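Local atomic coordinates of YghZ aldo-keto reductase (Escherichia coli, PDB entry 3N6Q), a protein that probably catalyses the NADPH-dependent reduction of aldehydes and ketones to alcohols, as other aldo-keto reductases do. Residues Met13-Ser21 against Leu289-Ser297; Gly71-Arg82 against Gln122-Glu130. One frame throughout, in Å; residues are numbered along the deposited sequence. Where two conformers were deposited one is given.

Overall arrangement
Both interactions belong to the (beta/alpha)8 barrel of an aldo-keto reductase, on opposite sides of the chain's centre. Interaction 1 joins the N-terminal segment M13-S21, whose strand 15-17 pairs antiparallel with strand 24-31, to the loop that leads from helix 281-289 into barrel strand 297-300, probably at the barrel end opposite the active site. Interaction 2 lies in the outer helical layer, where helix 72-84 meets helix 113-127. Their centres are 27 Å apart and their nearest atoms about 15 Å, so neither touches the other; along the sequence, interaction 2 is nested within the span that interaction 1 closes. The side chain of R82 in interaction 2 is about 9 Å from a bound magnesium ion.

Interaction 1 (Met13-Ser21 against Leu289-Ser297); sequences MQYRYCGKS and LLKDDRVTS
Three backbone carbonyls of L289-S297, rather than a carboxylate, receive the guanidinium of R16. Its NH1 donates to D292 O and to V295 O, each at 2.8 Å, the latter carbonyl being met almost end-on (C=O...N 165°). NH2 donates to L290 O, also at 2.8 Å. All three oxygens lie some 20° out of the guanidinium plane. R16 presents NE and NH2 side-on to Q14 OE1, which lies in that plane. L290 CD2 sits 3.7 Å above the centre of one guanidinium face. With CG anti to the carbonyl carbon (chi1 -62°) and the chain extended to NE, R16 reaches across T296 O, a buried oxygen without a hydrogen-bond partner. T296 CG2 packs 3.6 Å from C18 CA, and a water links Y17 O, G19 N and T296 OG1, which also bonds C219. A leucine in place of R16 would probably leave the carbonyls of L290, D292 and V295 without these donors and Q14 free to turn. All five guanidinium N-H groups are used on neutral oxygens, so the positive charge is probably spread over carbonyl dipoles while it ties the N-terminal hairpin to the loop before strand 297-300, at the barrel's N-terminal end.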
ATOM      1  N   MET B  13      32.824 -10.343  17.467  1.00 22.15           N
ATOM      2  CA  MET B  13      32.443 -10.584  16.068  1.00 20.24           C
ATOM      3  C   MET B  13      32.739  -9.354  15.213  1.00 18.09           C
ATOM      4  O   MET B  13      32.575  -8.173  15.645  1.00 20.98           O
ATOM      5  CB  MET B  13      30.936 -11.015  15.944  1.00 18.93           C
ATOM      6  CG  MET B  13      30.473 -11.222  14.487  1.00 18.30           C
ATOM      7  SD  MET B  13      31.234 -12.474  13.463  1.00 20.43           S
ATOM      8  CE  MET B  13      31.193 -13.930  14.479  1.00 23.25           C
ATOM      9  N   GLN B  14      33.192  -9.619  14.000  1.00 18.69           N
ATOM     10  CA  GLN B  14      33.360  -8.580  12.994  1.00 17.65           C
ATOM     11  C   GLN B  14      32.057  -8.474  12.170  1.00 17.63           C
ATOM     12  O   GLN B  14      31.534  -9.488  11.711  1.00 18.16           O
ATOM     13  CB  GLN B  14      34.493  -8.991  12.047  1.00 16.53           C
ATOM     14  CG  GLN B  14      34.772  -7.928  10.957  1.00 20.92           C
ATOM     15  CD  GLN B  14      35.908  -8.317  10.011  1.00 29.23           C
ATOM     16  OE1 GLN B  14      35.674  -8.844   8.933  1.00 23.77           O
ATOM     17  NE2 GLN B  14      37.162  -8.110  10.451  1.00 27.84           N
ATOM     18  N   TYR B  15      31.594  -7.249  11.974  1.00 16.15           N
ATOM     19  CA  TYR B  15      30.431  -6.951  11.142  1.00 17.18           C
ATOM     20  C   TYR B  15      30.887  -6.185   9.909  1.00 17.21           C
ATOM     21  O   TYR B  15      31.779  -5.316   9.999  1.00 18.04           O
ATOM     22  CB  TYR B  15      29.470  -6.101  11.944  1.00 15.12           C
ATOM     23  CG  TYR B  15      28.974  -6.924  13.142  1.00 16.60           C
ATOM     24  CD1 TYR B  15      27.897  -7.842  12.986  1.00 17.11           C
ATOM     25  CD2 TYR B  15      29.592  -6.815  14.405  1.00 18.68           C
ATOM     26  CE1 TYR B  15      27.525  -8.709  14.038  1.00 15.14           C
ATOM     27  CE2 TYR B  15      29.182  -7.632  15.493  1.00 20.26           C
ATOM     28  CZ  TYR B  15      28.141  -8.565  15.299  1.00 19.86           C
ATOM     29  OH  TYR B  15      27.754  -9.386  16.338  1.00 18.86           O
ATOM     30  N   ARG B  16      30.265  -6.486   8.776  1.00 14.10           N
ATOM     31  CA  ARG B  16      30.578  -5.820   7.502  1.00 14.59           C
ATOM     32  C   ARG B  16      29.329  -5.233   6.918  1.00 16.11           C
ATOM     33  O   ARG B  16      28.290  -5.958   6.824  1.00 14.89           O
ATOM     34  CB  ARG B  16      31.134  -6.857   6.524  1.00 13.10           C
ATOM     35  CG  ARG B  16      32.459  -7.475   7.044  1.00 16.86           C
ATOM     36  CD  ARG B  16      33.072  -8.393   5.957  1.00 16.47           C
ATOM     37  NE  ARG B  16      34.406  -8.794   6.423  1.00 20.14           N
ATOM     38  CZ  ARG B  16      35.420  -9.140   5.642  1.00 21.30           C
ATOM     39  NH1 ARG B  16      35.256  -9.248   4.310  1.00 12.50           N
ATOM     40  NH2 ARG B  16      36.603  -9.410   6.218  1.00 17.33           N
ATOM     41  N   TYR B  17      29.405  -3.958   6.493  1.00 18.07           N
ATOM     42  CA  TYR B  17      28.300  -3.356   5.741  1.00 16.63           C
ATOM     43  C   TYR B  17      28.058  -4.144   4.498  1.00 18.71           C
ATOM     44  O   TYR B  17      28.993  -4.504   3.779  1.00 17.39           O
ATOM     45  CB  TYR B  17      28.565  -1.867   5.392  1.00 18.76           C
ATOM     46  CG  TYR B  17      28.432  -1.000   6.602  1.00 16.77           C
ATOM     47  CD1 TYR B  17      27.211  -0.460   6.938  1.00 18.11           C
ATOM     48  CD2 TYR B  17      29.516  -0.795   7.471  1.00 19.70           C
ATOM     49  CE1 TYR B  17      27.047   0.281   8.144  1.00 21.50           C
ATOM     50  CE2 TYR B  17      29.383  -0.009   8.638  1.00 23.15           C
ATOM     51  CZ  TYR B  17      28.155   0.513   8.958  1.00 22.09           C
ATOM     52  OH  TYR B  17      28.007   1.264  10.088  1.00 20.43           O
ATOM     53  N   CYS B  18      26.778  -4.386   4.177  1.00 14.46           N
ATOM     54  CA  CYS B  18      26.453  -5.254   3.041  1.00 14.76           C
ATOM     55  C   CYS B  18      26.382  -4.356   1.780  1.00 16.41           C
ATOM     56  O   CYS B  18      25.460  -3.533   1.662  1.00 19.03           O
ATOM     57  CB  CYS B  18      25.039  -5.878   3.353  1.00 16.65           C
ATOM     58  SG  CYS B  18      24.497  -6.959   2.041  1.00 18.73           S
ATOM     59  N   GLY B  19      27.401  -4.401   0.912  1.00 17.28           N
ATOM     60  CA  GLY B  19      27.434  -3.554  -0.282  1.00 17.92           C
ATOM     61  C   GLY B  19      27.433  -2.079   0.108  1.00 20.57           C
ATOM     62  O   GLY B  19      28.073  -1.709   1.099  1.00 23.40           O
ATOM     63  N   LYS B  20      26.629  -1.267  -0.571  1.00 19.70           N
ATOM     64  CA  LYS B  20      26.483   0.164  -0.288  0.50 21.15           C
ATOM     65  C   LYS B  20      25.458   0.465   0.815  1.00 21.89           C
ATOM     66  O   LYS B  20      25.271   1.625   1.186  1.00 23.30           O
ATOM     67  CB  LYS B  20      26.116   0.953  -1.558  0.50 21.43           C
ATOM     68  CG  LYS B  20      24.657   0.767  -2.094  0.50 19.46           C
ATOM     69  CD  LYS B  20      24.494   1.526  -3.426  0.50 18.28           C
ATOM     70  CE  LYS B  20      23.263   1.089  -4.205  0.50 23.66           C
ATOM     71  NZ  LYS B  20      23.187   1.850  -5.502  0.50 28.32           N
ATOM     72  N   SER B  21      24.780  -0.575   1.339  1.00 20.07           N
ATOM     73  CA  SER B  21      23.683  -0.343   2.291  1.00 17.87           C
ATOM     74  C   SER B  21      24.201   0.017   3.658  1.00 18.26           C
ATOM     75  O   SER B  21      25.394  -0.159   3.977  1.00 18.46           O
ATOM     76  CB  SER B  21      22.738  -1.610   2.394  1.00 15.71           C
ATOM     77  OG  SER B  21      23.350  -2.596   3.207  1.00 19.33           O
ATOM     78  N   LEU B 289      38.240 -16.343   2.028  1.00 15.57           N
ATOM     79  CA  LEU B 289      37.101 -15.587   1.512  1.00 15.71           C
ATOM     80  C   LEU B 289      37.035 -14.195   2.098  1.00 16.37           C
ATOM     81  O   LEU B 289      36.676 -13.243   1.399  1.00 16.51           O
ATOM     82  CB  LEU B 289      35.788 -16.386   1.814  1.00 15.23           C
ATOM     83  CG  LEU B 289      35.644 -17.633   0.922  1.00 15.27           C
ATOM     84  CD1 LEU B 289      34.563 -18.622   1.510  1.00 15.97           C
ATOM     85  CD2 LEU B 289      35.172 -17.175  -0.514  1.00 18.82           C
ATOM     86  N   LEU B 290      37.322 -14.075   3.387  1.00 16.71           N
ATOM     87  CA  LEU B 290      37.135 -12.836   4.143  1.00 15.97           C
ATOM     88  C   LEU B 290      38.425 -11.922   4.128  1.00 19.31           C
ATOM     89  O   LEU B 290      38.522 -10.955   4.905  1.00 20.41           O
ATOM     90  CB  LEU B 290      36.878 -13.170   5.596  1.00 14.41           C
ATOM     91  CG  LEU B 290      35.453 -13.749   5.828  1.00 13.10           C
ATOM     92  CD1 LEU B 290      35.285 -14.197   7.255  1.00 13.68           C
ATOM     93  CD2 LEU B 290      34.348 -12.722   5.392  1.00 15.02           C
ATOM     94  N   LYS B 291      39.367 -12.251   3.250  1.00 19.87           N
ATOM     95  CA  LYS B 291      40.712 -11.622   3.275  1.00 22.84           C
ATOM     96  C   LYS B 291      40.675 -10.186   2.801  1.00 27.57           C
ATOM     97  O   LYS B 291      41.643  -9.413   3.002  1.00 28.24           O
ATOM     98  CB  LYS B 291      41.671 -12.394   2.363  1.00 22.83           C
ATOM     99  CG  LYS B 291      41.338 -12.310   0.851  1.00 19.31           C
ATOM    100  CD  LYS B 291      42.238 -13.351   0.050  1.00 19.76           C
ATOM    101  CE  LYS B 291      41.890 -13.479  -1.434  1.00 23.77           C
ATOM    102  NZ  LYS B 291      40.479 -14.036  -1.660  1.00 25.08           N
ATOM    103  N   ASP B 292      39.599  -9.844   2.098  1.00 26.88           N
ATOM    104  CA  ASP B 292      39.400  -8.484   1.641  1.00 29.56           C
ATOM    105  C   ASP B 292      37.890  -8.162   1.660  1.00 29.65           C
ATOM    106  O   ASP B 292      37.069  -8.935   2.190  1.00 29.10           O
ATOM    107  CB  ASP B 292      39.962  -8.332   0.225  1.00 29.18           C
ATOM    108  CG  ASP B 292      39.313  -9.309  -0.775  1.00 36.40           C
ATOM    109  OD1 ASP B 292      38.090  -9.678  -0.634  1.00 28.75           O
ATOM    110  OD2 ASP B 292      40.048  -9.705  -1.720  1.00 36.60           O
ATOM    111  N   ASP B 293      37.491  -7.079   1.007  1.00 26.03           N
ATOM    112  CA  ASP B 293      36.164  -6.593   1.309  1.00 28.09           C
ATOM    113  C   ASP B 293      35.178  -6.980   0.237  1.00 26.23           C
ATOM    114  O   ASP B 293      34.103  -6.439   0.197  1.00 29.10           O
ATOM    115  CB  ASP B 293      36.174  -5.090   1.569  1.00 28.13           C
ATOM    116  CG  ASP B 293      36.447  -4.289   0.324  1.00 36.35           C
ATOM    117  OD1 ASP B 293      36.581  -4.884  -0.786  1.00 37.75           O
ATOM    118  OD2 ASP B 293      36.522  -3.031   0.454  1.00 46.91           O
ATOM    119  N   ARG B 294      35.542  -7.962  -0.583  1.00 24.70           N
ATOM    120  CA  ARG B 294      34.717  -8.413  -1.722  1.00 25.19           C
ATOM    121  C   ARG B 294      33.583  -9.340  -1.234  1.00 24.61           C
ATOM    122  O   ARG B 294      32.638  -9.681  -1.991  1.00 26.15           O
ATOM    123  CB  ARG B 294      35.595  -9.225  -2.696  1.00 28.37           C
ATOM    124  CG  ARG B 294      36.826  -8.431  -3.222  1.00 31.93           C
ATOM    125  CD  ARG B 294      36.428  -7.404  -4.332  1.00 38.27           C
ATOM    126  NE  ARG B 294      36.740  -7.932  -5.648  1.00 38.81           N
ATOM    127  CZ  ARG B 294      36.283  -7.457  -6.811  1.00 45.56           C
ATOM    128  NH1 ARG B 294      35.519  -6.377  -6.878  1.00 36.25           N
ATOM    129  NH2 ARG B 294      36.614  -8.082  -7.942  1.00 50.14           N
ATOM    130  N   VAL B 295      33.723  -9.815  -0.008  1.00 20.13           N
ATOM    131  CA  VAL B 295      32.757 -10.762   0.532  1.00 18.37           C
ATOM    132  C   VAL B 295      32.217 -10.135   1.800  1.00 19.55           C
ATOM    133  O   VAL B 295      32.992  -9.738   2.686  1.00 18.75           O
ATOM    134  CB  VAL B 295      33.420 -12.124   0.780  1.00 17.11           C
ATOM    135  CG1 VAL B 295      32.519 -13.080   1.643  1.00 14.70           C
ATOM    136  CG2 VAL B 295      33.725 -12.819  -0.551  1.00 18.95           C
ATOM    137  N   THR B 296      30.893 -10.018   1.903  1.00 15.61           N
ATOM    138  CA  THR B 296      30.269  -9.487   3.127  1.00 15.06           C
ATOM    139  C   THR B 296      30.238 -10.489   4.288  1.00 15.69           C
ATOM    140  O   THR B 296      30.422 -10.117   5.478  1.00 16.00           O
ATOM    141  CB  THR B 296      28.772  -9.079   2.797  1.00 12.55           C
ATOM    142  OG1 THR B 296      28.747  -8.324   1.581  1.00 15.62           O
ATOM    143  CG2 THR B 296      28.180  -8.270   3.913  1.00 17.16           C
ATOM    144  N   SER B 297      30.024 -11.764   3.971  1.00 15.91           N
ATOM    145  CA  SER B 297      29.838 -12.792   5.005  1.00 13.86           C
ATOM    146  C   SER B 297      30.045 -14.151   4.370  1.00 12.91           C
ATOM    147  O   SER B 297      29.945 -14.300   3.114  1.00 16.09           O
ATOM    148  CB  SER B 297      28.392 -12.641   5.609  1.00 13.46           C
ATOM    149  OG  SER B 297      28.246 -13.515   6.737  1.00 16.88           O
TER
HETATM  150  O   HOH W   1      29.690  -5.982   1.235  1.00 23.72           O

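Interaction 2 (Gly71-Arg82 against Gln122-Glu130); sequences GSAEENFGRLLR and QSLKRMGLE
A side-on salt bridge joins E74 to R126: NE and NH2 of R126 both donate to E74 OE1, at 2.7 and 2.8 Å. NE arrives nearly along the C-O axis and NH2 on the syn lone pair, with OE1 in the guanidinium plane and the carboxylate and guanidinium planes only 14° apart. The other carboxylate oxygen, E74 OE2, accepts from S123 OG at 2.7 Å on its syn side and also bonds T96 of strand 93-98, so both oxygens of this buried carboxylate are satisfied. Q122 OE1 takes a nearly straight bond from R126 NH1, helping to fix the guanidinium's rotation. A bend at chi3 (-66°) turns the head of R126 toward E74, while its CD rests 3.3 Å from G71 O, just before helix 72-84.

These helices are neighbours in the outer layer of the TIM barrel; their axes, measured over 72-82 and 122-127, approach to 7.9 Å at 41°. G78 permits the closeness: its CA lies 3.3 Å from M127 O, where a CB would clash. G128, with positive phi, is the C-prime residue of the Schellman motif that ends helix 113-127. About one turn before G78, the CA of E75 makes a CA-H...O contact to R126 O. One water connects E75 O, R126 O and R82 NH2, and a second joins G78 O to M127 O.

Toward the barrel, M127 lays its CG against E74 CB, and its SD makes an oblique Met-aromatic contact with F77, 5.2 Å from the ring centroid. L81 CD1 meets L129 CD2 at 3.7 Å, the side chains crossing at about a right angle; F77, L81 and L129 all continue onto I94 of strand 93-98.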
ATOM      1  N   GLY B  71      10.340 -27.185   4.295  1.00 15.78           N
ATOM      2  CA  GLY B  71       9.596 -26.274   5.137  1.00 14.93           C
ATOM      3  C   GLY B  71       9.872 -26.544   6.602  1.00 13.31           C
ATOM      4  O   GLY B  71       9.557 -25.703   7.450  1.00 15.58           O
ATOM      5  N   SER B  72      10.504 -27.670   6.919  1.00 14.32           N
ATOM      6  CA  SER B  72      10.612 -28.019   8.364  1.00 16.87           C
ATOM      7  C   SER B  72      11.658 -27.165   9.059  1.00 15.81           C
ATOM      8  O   SER B  72      11.546 -26.903  10.246  1.00 14.63           O
ATOM      9  CB  SER B  72      10.897 -29.525   8.588  1.00 15.38           C
ATOM     10  OG  SER B  72      12.085 -29.976   7.933  1.00 18.24           O
ATOM     11  N   ALA B  73      12.707 -26.766   8.329  1.00 16.37           N
ATOM     12  CA  ALA B  73      13.692 -25.818   8.939  1.00 15.40           C
ATOM     13  C   ALA B  73      13.039 -24.505   9.327  1.00 14.46           C
ATOM     14  O   ALA B  73      13.211 -24.040  10.428  1.00 14.05           O
ATOM     15  CB  ALA B  73      14.933 -25.535   7.985  1.00 11.96           C
ATOM     16  N   GLU B  74      12.190 -23.949   8.471  1.00 12.48           N
ATOM     17  CA  GLU B  74      11.464 -22.750   8.849  1.00 11.38           C
ATOM     18  C   GLU B  74      10.568 -22.977  10.086  1.00 13.08           C
ATOM     19  O   GLU B  74      10.459 -22.085  10.920  1.00 15.41           O
ATOM     20  CB  GLU B  74      10.558 -22.352   7.676  1.00 11.55           C
ATOM     21  CG  GLU B  74      11.435 -21.512   6.631  1.00 11.39           C
ATOM     22  CD  GLU B  74      10.634 -21.173   5.407  1.00 17.78           C
ATOM     23  OE1 GLU B  74       9.564 -21.842   5.212  1.00 15.05           O
ATOM     24  OE2 GLU B  74      11.043 -20.249   4.645  1.00 15.52           O
ATOM     25  N   GLU B  75       9.796 -24.067  10.063  1.00 15.69           N
ATOM     26  CA  GLU B  75       8.918 -24.365  11.252  1.00 16.20           C
ATOM     27  C   GLU B  75       9.710 -24.492  12.567  1.00 16.19           C
ATOM     28  O   GLU B  75       9.323 -23.935  13.606  1.00 16.74           O
ATOM     29  CB  GLU B  75       8.191 -25.692  11.039  1.00 17.70           C
ATOM     30  CG  GLU B  75       7.220 -25.646   9.940  1.00 24.47           C
ATOM     31  CD  GLU B  75       6.468 -26.979   9.732  1.00 33.91           C
ATOM     32  OE1 GLU B  75       6.871 -28.031  10.247  1.00 31.54           O
ATOM     33  OE2 GLU B  75       5.455 -26.961   8.997  1.00 38.22           O
ATOM     34  N   ASN B  76      10.828 -25.202  12.501  1.00 14.37           N
ATOM     35  CA  ASN B  76      11.654 -25.468  13.699  1.00 15.15           C
ATOM     36  C   ASN B  76      12.294 -24.202  14.156  1.00 16.08           C
ATOM     37  O   ASN B  76      12.267 -23.836  15.349  1.00 15.30           O
ATOM     38  CB  ASN B  76      12.708 -26.537  13.397  1.00 13.35           C
ATOM     39  CG  ASN B  76      12.147 -27.926  13.404  1.00 20.03           C
ATOM     40  OD1 ASN B  76      11.161 -28.199  14.117  1.00 21.55           O
ATOM     41  ND2 ASN B  76      12.712 -28.805  12.606  1.00 14.74           N
ATOM     42  N   PHE B  77      12.848 -23.461  13.193  1.00 15.09           N
ATOM     43  CA  PHE B  77      13.298 -22.127  13.522  1.00 16.66           C
ATOM     44  C   PHE B  77      12.209 -21.265  14.133  1.00 17.87           C
ATOM     45  O   PHE B  77      12.442 -20.520  15.113  1.00 18.58           O
ATOM     46  CB  PHE B  77      13.880 -21.424  12.261  1.00 15.34           C
ATOM     47  CG  PHE B  77      14.455 -20.066  12.531  1.00 17.45           C
ATOM     48  CD1 PHE B  77      15.734 -19.932  13.098  1.00 22.92           C
ATOM     49  CD2 PHE B  77      13.809 -18.928  12.057  1.00 22.25           C
ATOM     50  CE1 PHE B  77      16.326 -18.685  13.268  1.00 24.06           C
ATOM     51  CE2 PHE B  77      14.393 -17.671  12.218  1.00 24.40           C
ATOM     52  CZ  PHE B  77      15.658 -17.555  12.839  1.00 30.08           C
ATOM     53  N   GLY B  78      11.022 -21.271  13.538  1.00 16.57           N
ATOM     54  CA  GLY B  78       9.947 -20.460  14.155  1.00 18.17           C
ATOM     55  C   GLY B  78       9.660 -20.852  15.614  1.00 16.40           C
ATOM     56  O   GLY B  78       9.393 -20.004  16.448  1.00 19.20           O
ATOM     57  N   ARG B  79       9.695 -22.126  15.901  1.00 19.25           N
ATOM     58  CA  ARG B  79       9.421 -22.587  17.285  1.00 18.99           C
ATOM     59  C   ARG B  79      10.504 -22.081  18.222  1.00 19.41           C
ATOM     60  O   ARG B  79      10.235 -21.634  19.360  1.00 19.56           O
ATOM     61  CB  ARG B  79       9.475 -24.096  17.300  1.00 19.09           C
ATOM     62  CG  ARG B  79       8.318 -24.773  16.570  1.00 31.08           C
ATOM     63  CD  ARG B  79       8.386 -26.293  16.783  1.00 47.57           C
ATOM     64  NE  ARG B  79       8.098 -26.658  18.186  1.00 55.79           N
ATOM     65  CZ  ARG B  79       8.217 -27.890  18.692  1.00 58.06           C
ATOM     66  NH1 ARG B  79       8.602 -28.912  17.922  1.00 58.67           N
ATOM     67  NH2 ARG B  79       7.941 -28.109  19.976  1.00 58.27           N
ATOM     68  N   LEU B  80      11.752 -22.235  17.780  1.00 17.86           N
ATOM     69  CA  LEU B  80      12.889 -21.813  18.625  1.00 17.83           C
ATOM     70  C   LEU B  80      12.930 -20.322  18.793  1.00 18.61           C
ATOM     71  O   LEU B  80      13.296 -19.831  19.900  1.00 19.51           O
ATOM     72  CB  LEU B  80      14.224 -22.378  18.115  1.00 17.77           C
ATOM     73  CG  LEU B  80      14.277 -23.899  18.189  1.00 17.09           C
ATOM     74  CD1 LEU B  80      15.540 -24.374  17.441  1.00 19.47           C
ATOM     75  CD2 LEU B  80      14.334 -24.347  19.663  1.00 20.74           C
ATOM     76  N   LEU B  81      12.505 -19.564  17.757  1.00 18.54           N
ATOM     77  CA  LEU B  81      12.415 -18.105  17.866  1.00 21.28           C
ATOM     78  C   LEU B  81      11.428 -17.732  18.960  1.00 22.89           C
ATOM     79  O   LEU B  81      11.695 -16.828  19.776  1.00 22.44           O
ATOM     80  CB  LEU B  81      11.937 -17.456  16.575  1.00 23.15           C
ATOM     81  CG  LEU B  81      12.755 -17.123  15.340  1.00 30.06           C
ATOM     82  CD1 LEU B  81      11.894 -16.062  14.534  1.00 32.58           C
ATOM     83  CD2 LEU B  81      14.139 -16.547  15.780  1.00 30.38           C
ATOM     84  N   ARG B  82      10.263 -18.389  18.946  1.00 21.96           N
ATOM     85  CA  ARG B  82       9.241 -18.116  19.956  0.50 23.03           C
ATOM     86  C   ARG B  82       9.714 -18.529  21.344  1.00 22.50           C
ATOM     87  O   ARG B  82       9.448 -17.829  22.318  1.00 26.06           O
ATOM     88  CB  ARG B  82       7.890 -18.784  19.609  0.50 21.46           C
ATOM     89  CG  ARG B  82       7.129 -18.047  18.517  0.50 22.26           C
ATOM     90  CD  ARG B  82       5.780 -18.723  18.123  0.50 27.02           C
ATOM     91  NE  ARG B  82       5.904 -20.154  17.843  0.50 28.19           N
ATOM     92  CZ  ARG B  82       5.909 -20.681  16.621  0.50 25.91           C
ATOM     93  NH1 ARG B  82       5.774 -19.921  15.549  0.50 27.83           N
ATOM     94  NH2 ARG B  82       6.019 -21.976  16.476  0.50 17.88           N
ATOM     95  N   GLN B 122       3.671 -18.620   2.804  1.00 13.15           N
ATOM     96  CA  GLN B 122       3.862 -19.897   3.502  1.00 14.13           C
ATOM     97  C   GLN B 122       5.017 -19.808   4.493  1.00 13.66           C
ATOM     98  O   GLN B 122       4.952 -20.387   5.592  1.00 12.50           O
ATOM     99  CB  GLN B 122       4.186 -21.048   2.539  1.00 13.58           C
ATOM    100  CG  GLN B 122       2.927 -21.499   1.688  1.00 12.67           C
ATOM    101  CD  GLN B 122       3.283 -22.750   0.910  1.00 18.00           C
ATOM    102  OE1 GLN B 122       4.364 -23.394   1.149  1.00 15.17           O
ATOM    103  NE2 GLN B 122       2.383 -23.160  -0.005  1.00 18.56           N
ATOM    104  N   SER B 123       6.131 -19.205   4.048  1.00 13.10           N
ATOM    105  CA  SER B 123       7.324 -19.099   4.933  1.00 11.82           C
ATOM    106  C   SER B 123       7.041 -18.254   6.194  1.00 13.68           C
ATOM    107  O   SER B 123       7.494 -18.583   7.277  1.00 14.25           O
ATOM    108  CB  SER B 123       8.499 -18.401   4.149  1.00 14.62           C
ATOM    109  OG  SER B 123       9.013 -19.302   3.185  1.00 13.48           O
ATOM    110  N   LEU B 124       6.383 -17.117   6.019  1.00 11.73           N
ATOM    111  CA  LEU B 124       6.089 -16.248   7.156  1.00 12.79           C
ATOM    112  C   LEU B 124       5.165 -17.000   8.153  1.00 15.12           C
ATOM    113  O   LEU B 124       5.276 -16.855   9.372  1.00 13.44           O
ATOM    114  CB  LEU B 124       5.429 -14.991   6.683  1.00 12.80           C
ATOM    115  CG  LEU B 124       6.322 -14.072   5.776  1.00 13.90           C
ATOM    116  CD1 LEU B 124       5.477 -12.888   5.280  1.00 18.49           C
ATOM    117  CD2 LEU B 124       7.456 -13.439   6.646  1.00 12.53           C
ATOM    118  N   LYS B 125       4.220 -17.736   7.606  1.00 13.34           N
ATOM    119  CA  LYS B 125       3.372 -18.585   8.494  1.00 14.86           C
ATOM    120  C   LYS B 125       4.110 -19.671   9.212  1.00 15.38           C
ATOM    121  O   LYS B 125       3.929 -19.827  10.436  1.00 16.88           O
ATOM    122  CB  LYS B 125       2.206 -19.188   7.680  1.00 16.28           C
ATOM    123  CG  LYS B 125       1.274 -20.078   8.515  1.00 25.99           C
ATOM    124  CD  LYS B 125       0.108 -20.517   7.610  1.00 34.41           C
ATOM    125  CE  LYS B 125      -1.096 -21.047   8.382  1.00 42.54           C
ATOM    126  NZ  LYS B 125      -2.156 -21.377   7.349  1.00 47.53           N
ATOM    127  N   ARG B 126       4.989 -20.394   8.522  1.00 13.67           N
ATOM    128  CA  ARG B 126       5.830 -21.401   9.162  1.00 15.16           C
ATOM    129  C   ARG B 126       6.712 -20.819  10.273  1.00 15.98           C
ATOM    130  O   ARG B 126       6.904 -21.459  11.322  1.00 14.75           O
ATOM    131  CB  ARG B 126       6.659 -22.185   8.137  1.00 13.85           C
ATOM    132  CG  ARG B 126       5.844 -23.273   7.325  1.00 13.90           C
ATOM    133  CD  ARG B 126       6.747 -24.163   6.489  1.00 16.43           C
ATOM    134  NE  ARG B 126       7.391 -23.379   5.428  1.00 16.62           N
ATOM    135  CZ  ARG B 126       6.920 -23.268   4.188  1.00 18.23           C
ATOM    136  NH1 ARG B 126       5.751 -23.857   3.829  1.00 13.49           N
ATOM    137  NH2 ARG B 126       7.551 -22.447   3.323  1.00 14.16           N
ATOM    138  N   MET B 127       7.317 -19.665  10.017  1.00 14.30           N
ATOM    139  CA  MET B 127       8.318 -19.101  10.953  1.00 15.74           C
ATOM    140  C   MET B 127       7.609 -18.270  12.023  1.00 16.49           C
ATOM    141  O   MET B 127       8.211 -17.857  13.007  1.00 16.27           O
ATOM    142  CB  MET B 127       9.323 -18.186  10.161  1.00 13.57           C
ATOM    143  CG  MET B 127      10.248 -19.050   9.364  1.00 17.94           C
ATOM    144  SD  MET B 127      11.701 -18.124   8.739  1.00 20.25           S
ATOM    145  CE  MET B 127      10.941 -17.307   7.311  1.00 14.80           C
ATOM    146  N   GLY B 128       6.323 -17.973  11.818  1.00 15.97           N
ATOM    147  CA  GLY B 128       5.611 -17.111  12.771  1.00 17.10           C
ATOM    148  C   GLY B 128       6.082 -15.673  12.776  1.00 19.64           C
ATOM    149  O   GLY B 128       6.084 -15.014  13.835  1.00 20.25           O
ATOM    150  N   LEU B 129       6.458 -15.139  11.605  1.00 17.71           N
ATOM    151  CA  LEU B 129       7.004 -13.799  11.493  1.00 16.69           C
ATOM    152  C   LEU B 129       6.062 -12.904  10.719  1.00 17.86           C
ATOM    153  O   LEU B 129       5.379 -13.360   9.777  1.00 18.20           O
ATOM    154  CB  LEU B 129       8.320 -13.873  10.680  1.00 19.18           C
ATOM    155  CG  LEU B 129       9.500 -14.558  11.345  1.00 20.94           C
ATOM    156  CD1 LEU B 129      10.687 -14.521  10.349  1.00 18.28           C
ATOM    157  CD2 LEU B 129       9.829 -13.744  12.594  1.00 21.04           C
ATOM    158  N   GLU B 130       6.038 -11.624  11.052  1.00 16.35           N
ATOM    159  CA  GLU B 130       5.334 -10.614  10.251  0.50 17.86           C
ATOM    160  C   GLU B 130       6.064 -10.363   8.942  1.00 18.53           C
ATOM    161  O   GLU B 130       5.435 -10.029   7.925  1.00 17.77           O
ATOM    162  CB  GLU B 130       5.327  -9.250  10.955  0.50 17.22           C
ATOM    163  CG  GLU B 130       4.304  -8.999  12.047  0.50 26.30           C
ATOM    164  CD  GLU B 130       4.680  -7.729  12.822  0.50 29.67           C
ATOM    165  OE1 GLU B 130       4.559  -6.622  12.241  0.50 32.57           O
ATOM    166  OE2 GLU B 130       5.234  -7.849  13.941  0.50 32.66           O
TER
HETATM  167  O   HOH W   2       6.884 -22.881  13.988  1.00 45.72           O
HETATM  168  O   HOH W   3       8.070 -17.581  15.536  1.00 23.63           O